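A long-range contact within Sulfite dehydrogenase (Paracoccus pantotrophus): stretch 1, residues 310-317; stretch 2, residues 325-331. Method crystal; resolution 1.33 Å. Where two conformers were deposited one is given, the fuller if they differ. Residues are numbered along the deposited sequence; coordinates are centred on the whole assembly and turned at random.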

ATOM      1  N   TRP A 310     -24.870  22.401  -6.989  1.00 10.47           N
ATOM      2  CA  TRP A 310     -23.690  21.550  -7.091  1.00 10.63           C
ATOM      3  C   TRP A 310     -22.498  22.303  -7.628  1.00 10.89           C
ATOM      4  O   TRP A 310     -22.649  23.161  -8.475  1.00 12.45           O
ATOM      5  CB  TRP A 310     -23.985  20.381  -8.031  1.00 10.60           C
ATOM      6  CG  TRP A 310     -25.098  19.487  -7.563  1.00 10.84           C
ATOM      7  CD1 TRP A 310     -26.428  19.607  -7.845  1.00 11.28           C
ATOM      8  CD2 TRP A 310     -24.970  18.331  -6.731  1.00  9.28           C
ATOM      9  NE1 TRP A 310     -27.130  18.610  -7.242  1.00 10.67           N
ATOM     10  CE2 TRP A 310     -26.262  17.821  -6.535  1.00 10.02           C
ATOM     11  CE3 TRP A 310     -23.887  17.693  -6.113  1.00  9.00           C
ATOM     12  CZ2 TRP A 310     -26.506  16.687  -5.777  1.00  9.72           C
ATOM     13  CZ3 TRP A 310     -24.137  16.567  -5.345  1.00  8.92           C
ATOM     14  CH2 TRP A 310     -25.442  16.082  -5.180  1.00  9.68           C
ATOM     15  N   THR A 311     -21.316  21.919  -7.156  1.00 10.74           N
ATOM     16  CA  THR A 311     -20.020  22.423  -7.627  1.00 11.21           C
ATOM     17  C   THR A 311     -19.147  21.214  -7.962  1.00 10.67           C
ATOM     18  O   THR A 311     -19.033  20.278  -7.170  1.00 11.05           O
ATOM     19  CB  THR A 311     -19.318  23.247  -6.521  1.00 12.13           C
ATOM     20  OG1 THR A 311     -20.176  24.322  -6.106  1.00 15.16           O
ATOM     21  CG2 THR A 311     -17.990  23.809  -6.978  1.00 14.34           C
ATOM     22  N   THR A 312     -18.533  21.231  -9.127  1.00 10.80           N
ATOM     23  CA  THR A 312     -17.656  20.151  -9.538  1.00 11.43           C
ATOM     24  C   THR A 312     -16.375  20.227  -8.708  1.00 10.95           C
ATOM     25  O   THR A 312     -15.734  21.261  -8.616  1.00 11.83           O
ATOM     26  CB  THR A 312     -17.417  20.154 -11.057  1.00 11.42           C
ATOM     27  OG1 THR A 312     -18.690  20.047 -11.719  1.00 13.31           O
ATOM     28  CG2 THR A 312     -16.495  19.009 -11.455  1.00 12.70           C
ATOM     29  N   ALA A 313     -16.058  19.110  -8.064  1.00 10.04           N
ATOM     30  CA  ALA A 313     -14.842  18.952  -7.264  1.00  9.69           C
ATOM     31  C   ALA A 313     -13.692  18.661  -8.212  1.00  9.67           C
ATOM     32  O   ALA A 313     -13.881  18.520  -9.428  1.00 11.98           O
ATOM     33  CB  ALA A 313     -15.022  17.793  -6.261  1.00  9.86           C
ATOM     34  N   ARG A 314     -12.482  18.571  -7.668  1.00  9.61           N
ATOM     35  CA  ARG A 314     -11.346  18.119  -8.486  1.00  9.35           C
ATOM     36  C   ARG A 314     -10.977  16.685  -8.139  1.00  9.07           C
ATOM     37  O   ARG A 314     -11.174  16.261  -6.998  1.00  9.67           O
ATOM     38  CB  ARG A 314     -10.144  19.045  -8.346  1.00  9.93           C
ATOM     39  CG  ARG A 314      -9.398  18.951  -7.042  1.00  9.99           C
ATOM     40  CD  ARG A 314      -8.230  19.933  -7.006  1.00 11.61           C
ATOM     41  NE  ARG A 314      -7.530  19.838  -5.729  1.00 10.51           N
ATOM     42  CZ  ARG A 314      -7.939  20.411  -4.601  1.00 10.65           C
ATOM     43  NH1 ARG A 314      -9.066  21.111  -4.554  1.00 12.72           N
ATOM     44  NH2 ARG A 314      -7.240  20.248  -3.484  1.00 11.14           N
ATOM     45  N   ILE A 315     -10.524  15.953  -9.147  1.00  8.78           N
ATOM     46  CA  ILE A 315      -9.935  14.632  -8.986  0.50  8.65           C
ATOM     47  C   ILE A 315      -8.485  14.833  -8.600  1.00  9.44           C
ATOM     48  O   ILE A 315      -7.751  15.526  -9.312  1.00 10.93           O
ATOM     49  CB  ILE A 315      -9.968  13.851 -10.319  0.50  8.64           C
ATOM     50  CG1 ILE A 315     -11.420  13.621 -10.742  0.50 10.72           C
ATOM     51  CG2 ILE A 315      -9.153  12.555 -10.218  0.50  7.65           C
ATOM     52  CD1 ILE A 315     -12.335  13.333  -9.599  0.50 12.68           C
ATOM     53  N   THR A 316      -8.087  14.253  -7.473  1.00  8.65           N
ATOM     54  CA  THR A 316      -6.703  14.289  -6.997  1.00  8.92           C
ATOM     55  C   THR A 316      -6.046  12.969  -7.333  1.00  8.75           C
ATOM     56  O   THR A 316      -6.389  11.937  -6.774  1.00  9.78           O
ATOM     57  CB  THR A 316      -6.691  14.586  -5.500  1.00  9.06           C
ATOM     58  OG1 THR A 316      -7.207  15.909  -5.329  1.00 10.55           O
ATOM     59  CG2 THR A 316      -5.301  14.525  -4.904  1.00 11.02           C
ATOM     60  N   GLY A 317      -5.131  13.006  -8.292  1.00  9.33           N
ATOM     61  CA  GLY A 317      -4.512  11.790  -8.814  1.00 10.40           C
ATOM     62  C   GLY A 317      -5.204  11.384 -10.089  1.00  9.97           C
ATOM     63  O   GLY A 317      -5.779  12.218 -10.792  1.00 11.95           O
ATOM     64  N   THR A 325     -11.118   6.486  -6.604  1.00  7.10           N
ATOM     65  CA  THR A 325     -10.697   7.781  -7.107  1.00  7.54           C
ATOM     66  C   THR A 325     -10.936   8.813  -6.014  1.00  7.79           C
ATOM     67  O   THR A 325     -12.027   8.882  -5.451  1.00  8.04           O
ATOM     68  CB  THR A 325     -11.509   8.101  -8.379  1.00  8.70           C
ATOM     69  OG1 THR A 325     -11.388   7.001  -9.289  1.00  9.65           O
ATOM     70  CG2 THR A 325     -11.056   9.394  -9.053  1.00  9.70           C
ATOM     71  N   ARG A 326      -9.918   9.612  -5.722  1.00  7.18           N
ATOM     72  CA  ARG A 326      -9.985  10.620  -4.673  1.00  6.46           C
ATOM     73  C   ARG A 326     -10.427  11.938  -5.245  1.00  6.58           C
ATOM     74  O   ARG A 326      -9.934  12.340  -6.278  1.00  8.20           O
ATOM     75  CB  ARG A 326      -8.606  10.769  -4.054  1.00  7.16           C
ATOM     76  CG  ARG A 326      -8.487  11.833  -2.958  1.00  6.62           C
ATOM     77  CD  ARG A 326      -9.371  11.629  -1.724  1.00  6.86           C
ATOM     78  NE  ARG A 326      -9.152  10.313  -1.123  1.00  6.82           N
ATOM     79  CZ  ARG A 326      -9.768   9.858  -0.039  1.00  7.32           C
ATOM     80  NH1 ARG A 326     -10.674  10.592   0.594  1.00  7.98           N
ATOM     81  NH2 ARG A 326      -9.525   8.630   0.387  1.00  7.84           N
ATOM     82  N   PHE A 327     -11.365  12.603  -4.575  1.00  6.83           N
ATOM     83  CA  PHE A 327     -11.766  13.965  -4.945  1.00  6.91           C
ATOM     84  C   PHE A 327     -11.667  14.910  -3.775  1.00  7.07           C
ATOM     85  O   PHE A 327     -11.751  14.506  -2.610  1.00  7.71           O
ATOM     86  CB  PHE A 327     -13.194  14.028  -5.543  1.00  7.16           C
ATOM     87  CG  PHE A 327     -14.305  13.698  -4.572  1.00  7.31           C
ATOM     88  CD1 PHE A 327     -14.902  14.692  -3.802  1.00  8.55           C
ATOM     89  CD2 PHE A 327     -14.769  12.398  -4.438  1.00  7.56           C
ATOM     90  CE1 PHE A 327     -15.921  14.378  -2.912  1.00  8.60           C
ATOM     91  CE2 PHE A 327     -15.803  12.083  -3.548  1.00  7.90           C
ATOM     92  CZ  PHE A 327     -16.372  13.062  -2.791  1.00  9.09           C
ATOM     93  N   HIS A 328     -11.484  16.191  -4.101  1.00  7.67           N
ATOM     94  CA  HIS A 328     -11.398  17.249  -3.107  1.00  7.45           C
ATOM     95  C   HIS A 328     -12.155  18.479  -3.552  1.00  8.05           C
ATOM     96  O   HIS A 328     -12.195  18.803  -4.738  1.00  8.85           O
ATOM     97  CB  HIS A 328      -9.969  17.703  -2.856  1.00  8.10           C
ATOM     98  CG  HIS A 328      -9.097  16.660  -2.242  1.00  8.17           C
ATOM     99  ND1 HIS A 328      -9.146  16.293  -0.913  1.00 11.22           N
ATOM    100  CD2 HIS A 328      -8.110  15.922  -2.796  1.00  7.76           C
ATOM    101  CE1 HIS A 328      -8.250  15.340  -0.693  1.00  6.56           C
ATOM    102  NE2 HIS A 328      -7.612  15.099  -1.820  1.00 11.42           N
ATOM    103  N   LEU A 329     -12.728  19.169  -2.575  1.00  8.45           N
ATOM    104  CA  LEU A 329     -13.274  20.509  -2.777  1.00  8.87           C
ATOM    105  C   LEU A 329     -12.912  21.311  -1.547  1.00  8.72           C
ATOM    106  O   LEU A 329     -13.210  20.912  -0.423  1.00 10.22           O
ATOM    107  CB  LEU A 329     -14.799  20.508  -2.978  1.00  9.64           C
ATOM    108  CG  LEU A 329     -15.459  21.869  -3.270  1.00 10.04           C
ATOM    109  CD1 LEU A 329     -15.182  22.293  -4.709  1.00 14.25           C
ATOM    110  CD2 LEU A 329     -16.948  21.903  -2.996  1.00 12.65           C
ATOM    111  N   ASP A 330     -12.223  22.433  -1.764  1.00  9.55           N
ATOM    112  CA  ASP A 330     -11.848  23.311  -0.684  1.00 10.25           C
ATOM    113  C   ASP A 330     -12.873  24.409  -0.560  1.00 10.87           C
ATOM    114  O   ASP A 330     -13.188  25.068  -1.546  1.00 12.94           O
ATOM    115  CB  ASP A 330     -10.455  23.846  -0.953  1.00 10.71           C
ATOM    116  CG  ASP A 330      -9.429  22.721  -1.029  1.00 12.30           C
ATOM    117  OD1 ASP A 330      -9.270  22.039   0.006  1.00 14.33           O
ATOM    118  OD2 ASP A 330      -8.776  22.535  -2.092  1.00 15.27           O
ATOM    119  N   ILE A 331     -13.394  24.597   0.650  1.00 10.59           N
ATOM    120  CA  ILE A 331     -14.357  25.685   0.906  1.00 11.72           C
ATOM    121  C   ILE A 331     -13.925  26.568   2.071  1.00 12.71           C
ATOM    122  O   ILE A 331     -12.991  26.251   2.806  1.00 11.97           O
ATOM    123  CB  ILE A 331     -15.803  25.145   1.137  1.00 12.17           C
ATOM    124  CG1 ILE A 331     -15.934  24.436   2.498  1.00 11.54           C
ATOM    125  CG2 ILE A 331     -16.222  24.238  -0.017  1.00 13.30           C
ATOM    126  CD1 ILE A 331     -17.392  24.235   2.958  1.00 14.82           C
TER
HETATM  127  O   HOH W   1      -7.937  19.726  -0.616  1.00 12.65           O
HETATM  128  O   HOH W   2      -7.591   9.576  -7.478  1.00  9.72           O

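The apolar centre of the contact forms around Ala313, whose CB points toward the second stretch. CB of Ala313 lies 4.0 Å from CD1 of Phe327, 4.3 Å from CB of Leu329 and 3.4 Å from O of His328, a close fit that suits a small side chain. Leu329 leaves its backbone sideways, but with chi1 t and chi2 p its end swings back, bringing CD1 to 3.9 Å from CG2 of Thr311, where the threonine offers its methyl group. Ile315 and Phe327 project from the same face of the sheet as a non-hydrogen-bonded pair. There CD1 of Ile315 sits 4.2 Å from CB of Phe327, and CG2 of Ile315 3.9 Å from CG2 of Thr325.

The backbones themselves are joined in antiparallel fashion. Arg314 and His328 are paired by two nearly straight hydrogen bonds, from Arg314 N to His328 O (3.0 Å) and from His328 N to Arg314 O (2.9 Å). Farther along, Thr316 N donates to Arg326 O at 2.9 Å, whereas water 2 spans the other side of that pair, donating to Thr316 O (2.7 Å) and accepting from Arg326 N (2.9 Å). The Arg314 carbonyl also receives a CA-H...O contact from Phe327, with CA to O 3.1 Å.

The polar edge lies on the face bearing Arg314 and His328. The extended arginine chain, t at chi2 and chi3, carries its guanidinium over CB of His328 (NH2 to CB 3.8 Å) to Asp330. A salt bridge results, with OD2 of Asp330 near the guanidinium plane, 2.9 Å from NH1 and 3.1 Å from NH2 of Arg314. Water 1 reinforces it, donating to Asp330 OD1 at 2.7 Å and accepting a weak bond from Arg314 NH2 at 3.0 Å. Between them the stretches bury 546 Å², both sides summed, with Thr316 and His328 among the buried residues.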